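Hypothetical protein (Caulobacter vibrioides, PDB 2QAS) is probably an adaptor that, like other SspB proteins, delivers ssrA-tagged substrates to the ClpX unfoldase for degradation. Local coordinates at residues A[26-31]-A[111-116]. Residues are numbered along the deposited sequence; the frame is centred on the assembly and turned at random.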
ATOM      1  N   GLY A  26       0.394  -2.540   4.564  1.00 59.60           N
ATOM      2  CA  GLY A  26       0.197  -1.262   5.223  1.00 57.00           C
ATOM      3  C   GLY A  26      -1.229  -1.005   5.670  1.00 56.05           C
ATOM      4  O   GLY A  26      -1.461  -0.152   6.530  1.00 53.90           O
ATOM      5  N   VAL A  27      -2.189  -1.718   5.087  1.00 56.04           N
ATOM      6  CA  VAL A  27      -3.590  -1.548   5.481  1.00 55.96           C
ATOM      7  C   VAL A  27      -3.770  -2.179   6.863  1.00 54.92           C
ATOM      8  O   VAL A  27      -4.541  -1.692   7.693  1.00 52.98           O
ATOM      9  CB  VAL A  27      -4.559  -2.232   4.485  1.00 56.50           C
ATOM     10  CG1 VAL A  27      -5.984  -2.183   5.025  1.00 58.10           C
ATOM     11  CG2 VAL A  27      -4.503  -1.534   3.142  1.00 55.56           C
ATOM     12  N   VAL A  28      -3.047  -3.266   7.104  1.00 54.80           N
ATOM     13  CA  VAL A  28      -3.116  -3.942   8.391  1.00 54.65           C
ATOM     14  C   VAL A  28      -2.594  -2.985   9.450  1.00 54.92           C
ATOM     15  O   VAL A  28      -3.212  -2.790  10.493  1.00 54.71           O
ATOM     16  CB  VAL A  28      -2.264  -5.219   8.387  1.00 54.93           C
ATOM     17  CG1 VAL A  28      -2.280  -5.860   9.760  1.00 52.51           C
ATOM     18  CG2 VAL A  28      -2.799  -6.191   7.323  1.00 55.81           C
ATOM     19  N   LYS A  29      -1.451  -2.375   9.170  1.00 56.10           N
ATOM     20  CA  LYS A  29      -0.857  -1.427  10.097  1.00 56.33           C
ATOM     21  C   LYS A  29      -1.777  -0.250  10.375  1.00 55.00           C
ATOM     22  O   LYS A  29      -1.893   0.210  11.512  1.00 56.47           O
ATOM     23  CB  LYS A  29       0.451  -0.918   9.527  1.00 58.56           C
ATOM     24  CG  LYS A  29       1.013   0.279  10.231  1.00 59.78           C
ATOM     25  CD  LYS A  29       2.358   0.578   9.627  1.00 64.03           C
ATOM     26  CE  LYS A  29       2.937   1.867  10.145  1.00 66.25           C
ATOM     27  NZ  LYS A  29       4.143   2.192   9.339  1.00 69.20           N
ATOM     28  N   ALA A  30      -2.436   0.247   9.341  1.00 52.80           N
ATOM     29  CA  ALA A  30      -3.334   1.376   9.532  1.00 53.62           C
ATOM     30  C   ALA A  30      -4.575   0.958  10.321  1.00 53.92           C
ATOM     31  O   ALA A  30      -5.095   1.738  11.117  1.00 55.65           O
ATOM     32  CB  ALA A  30      -3.726   1.967   8.196  1.00 50.99           C
ATOM     33  N   ALA A  31      -5.044  -0.270  10.104  1.00 53.01           N
ATOM     34  CA  ALA A  31      -6.207  -0.792  10.819  1.00 51.06           C
ATOM     35  C   ALA A  31      -5.856  -0.997  12.300  1.00 52.08           C
ATOM     36  O   ALA A  31      -6.674  -0.729  13.188  1.00 51.03           O
ATOM     37  CB  ALA A  31      -6.652  -2.111  10.198  1.00 50.49           C
ATOM     38  N   THR A 111       0.211 -13.088   6.943  1.00 57.97           N
ATOM     39  CA  THR A 111      -0.152 -13.883   5.783  1.00 58.08           C
ATOM     40  C   THR A 111      -1.641 -13.736   5.488  1.00 59.10           C
ATOM     41  O   THR A 111      -2.101 -14.062   4.398  1.00 58.68           O
ATOM     42  CB  THR A 111       0.185 -15.381   5.974  1.00 58.27           C
ATOM     43  OG1 THR A 111      -0.705 -15.961   6.926  1.00 61.86           O
ATOM     44  CG2 THR A 111       1.611 -15.549   6.468  1.00 60.13           C
ATOM     45  N   ARG A 112      -2.405 -13.234   6.448  1.00 60.28           N
ATOM     46  CA  ARG A 112      -3.827 -13.067   6.201  1.00 61.20           C
ATOM     47  C   ARG A 112      -4.454 -12.024   7.114  1.00 60.61           C
ATOM     48  O   ARG A 112      -4.036 -11.859   8.259  1.00 62.93           O
ATOM     49  CB  ARG A 112      -4.550 -14.404   6.366  1.00 64.01           C
ATOM     50  CG  ARG A 112      -5.919 -14.425   5.715  1.00 68.65           C
ATOM     51  CD  ARG A 112      -6.911 -15.258   6.503  1.00 73.33           C
ATOM     52  NE  ARG A 112      -8.241 -15.222   5.897  1.00 79.32           N
ATOM     53  CZ  ARG A 112      -9.364 -15.556   6.530  1.00 81.95           C
ATOM     54  NH1 ARG A 112      -9.320 -15.954   7.800  1.00 81.61           N
ATOM     55  NH2 ARG A 112     -10.533 -15.491   5.896  1.00 82.03           N
ATOM     56  N   PHE A 113      -5.449 -11.317   6.590  1.00 59.29           N
ATOM     57  CA  PHE A 113      -6.158 -10.281   7.327  1.00 58.86           C
ATOM     58  C   PHE A 113      -7.637 -10.418   7.012  1.00 57.19           C
ATOM     59  O   PHE A 113      -8.002 -10.557   5.848  1.00 56.57           O
ATOM     60  CB  PHE A 113      -5.694  -8.893   6.894  1.00 60.50           C
ATOM     61  CG  PHE A 113      -6.318  -7.783   7.683  1.00 63.15           C
ATOM     62  CD1 PHE A 113      -5.895  -7.517   8.988  1.00 62.45           C
ATOM     63  CD2 PHE A 113      -7.352  -7.020   7.140  1.00 64.00           C
ATOM     64  CE1 PHE A 113      -6.496  -6.508   9.743  1.00 63.76           C
ATOM     65  CE2 PHE A 113      -7.964  -6.007   7.883  1.00 63.75           C
ATOM     66  CZ  PHE A 113      -7.535  -5.751   9.191  1.00 65.31           C
ATOM     67  N   TYR A 114      -8.485 -10.369   8.034  1.00 56.03           N
ATOM     68  CA  TYR A 114      -9.918 -10.521   7.820  1.00 55.41           C
ATOM     69  C   TYR A 114     -10.771  -9.822   8.877  1.00 54.58           C
ATOM     70  O   TYR A 114     -10.535  -9.969  10.072  1.00 54.85           O
ATOM     71  CB  TYR A 114     -10.272 -12.022   7.780  1.00 56.82           C
ATOM     72  CG  TYR A 114     -11.713 -12.311   7.401  1.00 57.89           C
ATOM     73  CD1 TYR A 114     -12.229 -11.874   6.183  1.00 58.72           C
ATOM     74  CD2 TYR A 114     -12.573 -12.987   8.274  1.00 60.43           C
ATOM     75  CE1 TYR A 114     -13.564 -12.094   5.833  1.00 62.09           C
ATOM     76  CE2 TYR A 114     -13.928 -13.214   7.935  1.00 60.83           C
ATOM     77  CZ  TYR A 114     -14.411 -12.763   6.711  1.00 62.75           C
ATOM     78  OH  TYR A 114     -15.728 -12.965   6.348  1.00 64.40           O
ATOM     79  N   ASP A 115     -11.755  -9.049   8.426  1.00 53.94           N
ATOM     80  CA  ASP A 115     -12.682  -8.364   9.321  1.00 55.32           C
ATOM     81  C   ASP A 115     -14.069  -8.880   8.950  1.00 57.75           C
ATOM     82  O   ASP A 115     -14.697  -8.370   8.030  1.00 60.67           O
ATOM     83  CB  ASP A 115     -12.650  -6.849   9.118  1.00 52.03           C
ATOM     84  CG  ASP A 115     -13.607  -6.113  10.055  1.00 54.52           C
ATOM     85  OD1 ASP A 115     -14.553  -6.744  10.586  1.00 57.81           O
ATOM     86  OD2 ASP A 115     -13.429  -4.894  10.261  1.00 52.81           O
ATOM     87  N   PRO A 116     -14.559  -9.902   9.662  1.00 59.21           N
ATOM     88  CA  PRO A 116     -15.870 -10.528   9.444  1.00 60.63           C
ATOM     89  C   PRO A 116     -17.065  -9.587   9.274  1.00 61.54           C
ATOM     90  O   PRO A 116     -18.017  -9.928   8.582  1.00 61.70           O
ATOM     91  CB  PRO A 116     -16.034 -11.418  10.680  1.00 59.22           C
ATOM     92  CG  PRO A 116     -14.648 -11.839  10.962  1.00 60.22           C
ATOM     93  CD  PRO A 116     -13.860 -10.551  10.787  1.00 60.58           C
TER
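Phe113, on strand 110-115, reaches the helical segment 26-31 through Val28 and Ala31, and no hydrogen bond crosses between the two. Before it in the strand, Thr111 and Arg112 pair together with the single residue Thr50 of strand 47-52, a classic beta bulge. Arg112 points away from the helix, which suits a long charged chain, and its guanidinium lies over one face of the Tyr114 ring, with NH2 toward the rim. At Phe113 the side chain turns to the helix; with CG anti to the backbone N (chi1 -176°), the ring extends toward it. The Val28 and Phe113 side chains run past each other in opposite senses, Val28 CG2 alongside CG and CD1 of the ring, 3.8 Å from Phe113 CD1, and Val28 CG1 4.1 Å from that same CD1. The far end meets a smaller residue: Ala31 CB, directed at the strand, sits 3.9 Å from Phe113 CZ. Leu47, Ile49, Phe120 and Leu122 from the neighbouring strands also pack against Phe113. Asp115 instead has polar partners, with OD2 hydrogen-bonded to His45 and to Tyr16 of the second subunit. This is helix-on-sheet packing of an alpha+beta fold: helix 16-35 laid against an antiparallel sheet, close to the dimer interface.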